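Local coordinates for GAF domain-containing protein (Thermoplasma acidophilum, PDB 4MN7), which probably reduces free methionine-R-sulfoxide to methionine, as a type II enzyme of the GAF-domain family, at residues Q89-V94 / D107-K112. The protein carries 1 engineered substitution. Sequence-based numbering, arbitrary orientation.
Sequences QSEIVV and DIDSDK
E91 and D107 each hold CG anti to the backbone N (chi1 -178° and -177°), which leans their carboxylates together on the face that also carries V93 and D109 in an antiparallel beta hairpin, strands 90-98 and 101-110 of the GAF-domain sheet. E91 OE2 lies 2.4 Å from D107 OD1, the two carboxylate planes nearly coplanar. E91 OE1 is hydrogen-bonded to Y81 OH and D109 OD2 to T88 OG1, and helix 59-66 packs on E91, V93 and D107. On the other face I92 and I108 run side by side, CG2 of I92 3.9 Å from CB of I108, packed against F116. At the strand ends a classic beta bulge sets Q89 and S90 opposite S110, whose O accepts from both Q89 N (2.8 Å) and S90 N (2.9 Å). Extended beyond CG, the Q89 chain brings NE2 to D111 O at 2.5 Å, the acceptor close to its amide plane. An alanine at Q89 would probably leave D111 O without this donor and open a gap beside that carbonyl, where CG and CD now lie. S110 OG, hydrogen-bonded also to K24 O, accepts from K112 N, an ST turn, while S90 OG donates to K112 O at 2.7 Å.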
ATOM      1  N   GLN A  89      -5.527  15.389 -22.680  1.00 36.18           N
ATOM      2  CA  GLN A  89      -4.506  16.159 -23.313  1.00 37.86           C
ATOM      3  C   GLN A  89      -3.147  15.873 -22.819  1.00 36.49           C
ATOM      4  O   GLN A  89      -2.203  16.234 -23.470  1.00 38.69           O
ATOM      5  CB  GLN A  89      -4.780  17.651 -23.082  1.00 43.09           C
ATOM      6  CG  GLN A  89      -6.046  18.096 -23.842  1.00 49.65           C
ATOM      7  CD  GLN A  89      -6.248  19.608 -23.833  1.00 50.87           C
ATOM      8  OE1 GLN A  89      -5.803  20.289 -24.716  1.00 50.89           O
ATOM      9  NE2 GLN A  89      -6.892  20.119 -22.795  1.00 55.77           N
ATOM     10  N   SER A  90      -2.994  15.304 -21.620  1.00 40.27           N
ATOM     11  CA  SER A  90      -1.637  14.880 -21.220  1.00 38.00           C
ATOM     12  C   SER A  90      -1.702  13.597 -20.427  1.00 34.38           C
ATOM     13  O   SER A  90      -2.741  13.265 -19.855  1.00 33.41           O
ATOM     14  CB  SER A  90      -0.798  16.006 -20.550  1.00 40.87           C
ATOM     15  OG  SER A  90      -1.446  16.560 -19.426  1.00 45.44           O
ATOM     16  N   GLU A  91      -0.594  12.865 -20.433  1.00 37.17           N
ATOM     17  CA  GLU A  91      -0.553  11.557 -19.845  1.00 38.89           C
ATOM     18  C   GLU A  91       0.882  11.213 -19.385  1.00 40.86           C
ATOM     19  O   GLU A  91       1.867  11.519 -20.069  1.00 38.65           O
ATOM     20  CB  GLU A  91      -1.030  10.507 -20.841  1.00 36.80           C
ATOM     21  CG  GLU A  91      -1.042   9.083 -20.243  1.00 40.94           C
ATOM     22  CD  GLU A  91      -1.609   8.035 -21.158  1.00 43.21           C
ATOM     23  OE1 GLU A  91      -1.890   8.410 -22.314  1.00 45.31           O
ATOM     24  OE2 GLU A  91      -1.793   6.868 -20.730  1.00 37.65           O
ATOM     25  N   ILE A  92       0.966  10.579 -18.208  1.00 36.31           N
ATOM     26  CA  ILE A  92       2.244  10.210 -17.618  1.00 38.09           C
ATOM     27  C   ILE A  92       2.124   8.773 -17.186  1.00 34.52           C
ATOM     28  O   ILE A  92       1.074   8.335 -16.722  1.00 32.67           O
ATOM     29  CB  ILE A  92       2.642  11.130 -16.468  1.00 37.06           C
ATOM     30  CG1 ILE A  92       4.080  10.848 -16.044  1.00 38.33           C
ATOM     31  CG2 ILE A  92       1.666  10.985 -15.342  1.00 36.61           C
ATOM     32  CD1 ILE A  92       4.624  11.764 -14.987  1.00 36.36           C
ATOM     33  N   VAL A  93       3.168   8.028 -17.464  1.00 32.07           N
ATOM     34  CA  VAL A  93       3.226   6.637 -17.105  1.00 30.90           C
ATOM     35  C   VAL A  93       4.523   6.451 -16.344  1.00 29.94           C
ATOM     36  O   VAL A  93       5.579   6.739 -16.857  1.00 33.78           O
ATOM     37  CB  VAL A  93       3.190   5.722 -18.298  1.00 32.30           C
ATOM     38  CG1 VAL A  93       3.030   4.268 -17.848  1.00 34.30           C
ATOM     39  CG2 VAL A  93       2.038   6.052 -19.219  1.00 30.77           C
ATOM     40  N   VAL A  94       4.413   5.939 -15.129  1.00 32.03           N
ATOM     41  CA  VAL A  94       5.545   5.859 -14.222  1.00 30.02           C
ATOM     42  C   VAL A  94       5.729   4.406 -13.901  1.00 29.67           C
ATOM     43  O   VAL A  94       4.794   3.780 -13.441  1.00 34.33           O
ATOM     44  CB  VAL A  94       5.155   6.554 -12.942  1.00 30.90           C
ATOM     45  CG1 VAL A  94       6.229   6.367 -11.909  1.00 30.81           C
ATOM     46  CG2 VAL A  94       4.876   8.028 -13.216  1.00 33.86           C
ATOM     47  N   ASP A 107      -0.445   4.766 -14.553  1.00 29.71           N
ATOM     48  CA  ASP A 107      -0.831   5.520 -15.727  1.00 29.04           C
ATOM     49  C   ASP A 107      -1.828   6.557 -15.337  1.00 27.68           C
ATOM     50  O   ASP A 107      -2.897   6.234 -14.788  1.00 28.66           O
ATOM     51  CB  ASP A 107      -1.473   4.548 -16.737  1.00 28.45           C
ATOM     52  CG  ASP A 107      -1.868   5.196 -18.065  1.00 33.07           C
ATOM     53  OD1 ASP A 107      -1.269   6.239 -18.442  1.00 34.39           O
ATOM     54  OD2 ASP A 107      -2.779   4.638 -18.753  1.00 33.14           O
ATOM     55  N   ILE A 108      -1.505   7.812 -15.619  1.00 31.28           N
ATOM     56  CA  ILE A 108      -2.420   8.916 -15.287  1.00 31.22           C
ATOM     57  C   ILE A 108      -2.671   9.827 -16.495  1.00 30.66           C
ATOM     58  O   ILE A 108      -1.742  10.312 -17.136  1.00 29.59           O
ATOM     59  CB  ILE A 108      -1.810   9.766 -14.147  1.00 32.03           C
ATOM     60  CG1 ILE A 108      -1.508   8.903 -12.948  1.00 32.33           C
ATOM     61  CG2 ILE A 108      -2.758  10.857 -13.731  1.00 36.45           C
ATOM     62  CD1 ILE A 108      -0.825   9.626 -11.773  1.00 36.11           C
ATOM     63  N   ASP A 109      -3.937  10.125 -16.733  1.00 30.44           N
ATOM     64  CA  ASP A 109      -4.401  11.006 -17.799  1.00 33.31           C
ATOM     65  C   ASP A 109      -4.872  12.312 -17.140  1.00 35.37           C
ATOM     66  O   ASP A 109      -5.511  12.310 -16.062  1.00 33.20           O
ATOM     67  CB  ASP A 109      -5.698  10.448 -18.484  1.00 37.25           C
ATOM     68  CG  ASP A 109      -5.432   9.262 -19.427  1.00 42.68           C
ATOM     69  OD1 ASP A 109      -5.044   8.200 -18.943  1.00 46.13           O
ATOM     70  OD2 ASP A 109      -5.658   9.383 -20.644  1.00 46.59           O
ATOM     71  N   SER A 110      -4.595  13.404 -17.829  1.00 39.65           N
ATOM     72  CA  SER A 110      -5.143  14.687 -17.517  1.00 35.79           C
ATOM     73  C   SER A 110      -5.874  15.256 -18.750  1.00 37.60           C
ATOM     74  O   SER A 110      -5.329  15.204 -19.855  1.00 34.03           O
ATOM     75  CB  SER A 110      -4.016  15.652 -17.210  1.00 37.27           C
ATOM     76  OG  SER A 110      -4.593  16.913 -16.835  1.00 42.09           O
ATOM     77  N   ASP A 111      -7.008  15.920 -18.497  1.00 37.42           N
ATOM     78  CA  ASP A 111      -7.717  16.700 -19.509  1.00 45.37           C
ATOM     79  C   ASP A 111      -7.030  18.024 -19.809  1.00 42.76           C
ATOM     80  O   ASP A 111      -7.392  18.669 -20.770  1.00 42.90           O
ATOM     81  CB  ASP A 111      -9.161  16.982 -19.087  1.00 41.20           C
ATOM     82  CG  ASP A 111     -10.006  15.742 -19.034  1.00 46.25           C
ATOM     83  OD1 ASP A 111      -9.582  14.685 -19.552  1.00 47.61           O
ATOM     84  OD2 ASP A 111     -11.105  15.782 -18.432  1.00 50.63           O
ATOM     85  N   LYS A 112      -6.027  18.408 -19.017  1.00 44.35           N
ATOM     86  CA  LYS A 112      -5.286  19.659 -19.231  1.00 43.29           C
ATOM     87  C   LYS A 112      -4.000  19.362 -19.916  1.00 43.76           C
ATOM     88  O   LYS A 112      -3.442  18.269 -19.812  1.00 42.94           O
ATOM     89  CB  LYS A 112      -4.985  20.342 -17.896  1.00 50.37           C
ATOM     90  CG  LYS A 112      -6.214  20.533 -17.008  1.00 59.19           C
ATOM     91  CD  LYS A 112      -7.071  21.742 -17.389  1.00 68.20           C
ATOM     92  CE  LYS A 112      -8.525  21.372 -17.698  1.00 83.02           C
ATOM     93  NZ  LYS A 112      -9.159  20.463 -16.704  1.00 83.55           N
TER